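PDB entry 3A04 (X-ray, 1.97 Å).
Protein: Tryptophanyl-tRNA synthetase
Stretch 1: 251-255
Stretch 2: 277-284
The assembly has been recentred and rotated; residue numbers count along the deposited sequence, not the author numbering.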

# COMPACT_ATOMS: atom_id res chain seq x y z
N GLY A 251 -19.75 -19.25 -21.06
CA GLY A 251 -20.83 -18.33 -21.49
C GLY A 251 -21.80 -19.02 -22.46
O GLY A 251 -21.54 -20.11 -22.97
N LEU A 252 -22.90 -18.36 -22.74
CA LEU A 252 -23.94 -18.92 -23.62
C LEU A 252 -23.43 -19.08 -25.06
O LEU A 252 -24.01 -19.83 -25.84
N ASP A 253 -22.31 -18.42 -25.38
CA ASP A 253 -21.64 -18.65 -26.65
C ASP A 253 -20.50 -19.65 -26.59
O ASP A 253 -19.84 -19.86 -27.59
N GLY A 254 -20.25 -20.29 -25.46
CA GLY A 254 -19.12 -21.23 -25.42
C GLY A 254 -17.76 -20.54 -25.19
O GLY A 254 -16.72 -21.21 -25.00
N ARG A 255 -17.76 -19.22 -25.17
CA ARG A 255 -16.63 -18.50 -24.62
C ARG A 255 -16.87 -18.05 -23.16
O ARG A 255 -18.01 -17.94 -22.69
N ASN A 277 -34.51 -14.22 -24.47
CA ASN A 277 -33.89 -14.21 -25.76
C ASN A 277 -32.43 -14.60 -25.74
O ASN A 277 -31.95 -15.29 -26.61
N LYS A 278 -31.70 -14.13 -24.72
CA LYS A 278 -30.32 -14.59 -24.58
C LYS A 278 -30.28 -16.09 -24.42
O LYS A 278 -29.40 -16.77 -25.01
N LEU A 279 -31.16 -16.64 -23.59
CA LEU A 279 -31.16 -18.10 -23.45
C LEU A 279 -31.47 -18.79 -24.79
O LEU A 279 -30.88 -19.84 -25.16
N PHE A 280 -32.44 -18.24 -25.53
CA PHE A 280 -32.82 -18.91 -26.78
C PHE A 280 -31.77 -18.81 -27.90
O PHE A 280 -31.72 -19.65 -28.82
N ARG A 281 -30.89 -17.85 -27.76
CA ARG A 281 -29.76 -17.73 -28.65
C ARG A 281 -28.55 -18.52 -28.25
O ARG A 281 -27.57 -18.48 -28.98
N ALA A 282 -28.58 -19.18 -27.09
CA ALA A 282 -27.39 -19.94 -26.61
C ALA A 282 -26.93 -21.04 -27.58
O ALA A 282 -27.77 -21.75 -28.17
N LEU A 283 -25.62 -21.25 -27.67
CA LEU A 283 -25.09 -22.44 -28.35
C LEU A 283 -25.42 -23.76 -27.63
O LEU A 283 -25.33 -23.89 -26.38
N THR A 284 -25.84 -24.74 -28.42
CA THR A 284 -26.19 -26.05 -27.90
C THR A 284 -25.32 -27.13 -28.53
O THR A 284 -24.54 -26.86 -29.45

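Read as a design, this contact sets a tight type I turn, Gly251 to Gly254, against the last part of a helix and the loop that follows. Asn277 stays out of reach. Lys278, m with the rest of its chain t, leaves its CB sideways to the turn, 4.4 Å from CD1 of Leu252, while its end leads away and NZ is hydrogen-bonded elsewhere in the structure; only CB of the side chain comes within reach of the turn, and the amino group finds its partner outside the contact. Leu279 (t, p) points away, though its end swings back to lie nearby, and Phe280 and Arg281 make no contact. Ala282 packs directly on Leu252: its CB sits 3.9 Å from CB of Leu252, and its CA lies 3.5 Å from Leu252 O in a CA-H...O contact. Leu252, m and t, is buried and gives the most surface here. The same carbonyl accepts the one hydrogen bond across the contact, from Leu283 N to Leu252 O at 2.8 Å, pinning the backbones together. Leu283 (m, t) points toward the turn, bringing CD1 to 3.0 Å from Asp253 O, shorter than a comfortable van der Waals contact. Asp253 (p) turns its CB away and serves its own loop: its OD1 accepts a hydrogen bond from Arg255 N at 2.7 Å. Thr284, p, points away and takes no part.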

# COMPACT_ATOMS: atom_id res chain seq x y z
CB LEU A 252 -25.19 -18.06 -23.58
CG LEU A 252 -25.71 -18.06 -22.12
CD1 LEU A 252 -26.84 -17.08 -21.97
CD2 LEU A 252 -26.15 -19.43 -21.71
CB ASP A 253 -21.07 -17.34 -27.20
CG ASP A 253 -20.13 -16.67 -26.22
OD1 ASP A 253 -19.68 -17.32 -25.25
OD2 ASP A 253 -19.87 -15.48 -26.39
CB ARG A 255 -16.32 -17.32 -25.53
CG ARG A 255 -16.00 -17.80 -27.01
CD ARG A 255 -15.62 -16.67 -27.99
NE ARG A 255 -16.80 -15.92 -28.41
CZ ARG A 255 -16.84 -15.09 -29.46
NH1 ARG A 255 -15.77 -14.91 -30.24
NH2 ARG A 255 -17.97 -14.45 -29.76
CB ASN A 277 -34.01 -12.81 -26.37
CG ASN A 277 -35.44 -12.50 -26.83
OD1 ASN A 277 -36.25 -13.41 -27.03
ND2 ASN A 277 -35.76 -11.22 -26.97
CB LYS A 278 -29.67 -13.95 -23.33
CG LYS A 278 -29.50 -12.48 -23.45
CD LYS A 278 -28.68 -11.96 -22.20
CE LYS A 278 -28.27 -10.50 -22.39
NZ LYS A 278 -27.79 -10.00 -21.03
CB LEU A 279 -32.21 -18.55 -22.40
CG LEU A 279 -32.19 -20.03 -21.97
CD1 LEU A 279 -30.83 -20.41 -21.38
CD2 LEU A 279 -33.14 -20.25 -20.79
CB PHE A 280 -34.22 -18.48 -27.27
CG PHE A 280 -35.31 -19.38 -26.73
CD1 PHE A 280 -35.76 -19.24 -25.43
CD2 PHE A 280 -35.86 -20.39 -27.51
CE1 PHE A 280 -36.78 -20.09 -24.87
CE2 PHE A 280 -36.88 -21.25 -26.98
CZ PHE A 280 -37.34 -21.07 -25.66
CB ARG A 281 -29.39 -16.25 -28.77
CG ARG A 281 -30.40 -15.60 -29.67
CD ARG A 281 -30.37 -14.11 -29.56
NE ARG A 281 -31.60 -13.60 -30.16
CZ ARG A 281 -32.10 -12.40 -29.90
NH1 ARG A 281 -31.46 -11.58 -29.06
NH2 ARG A 281 -33.23 -12.02 -30.48
CB ALA A 282 -27.65 -20.60 -25.23
CB LEU A 283 -23.57 -22.30 -28.56
CG LEU A 283 -23.17 -21.00 -29.28
CD1 LEU A 283 -21.67 -20.93 -29.67
CD2 LEU A 283 -24.03 -20.72 -30.50
CB THR A 284 -27.66 -26.40 -28.28
OG1 THR A 284 -27.75 -26.55 -29.72
CG2 THR A 284 -28.57 -25.30 -27.83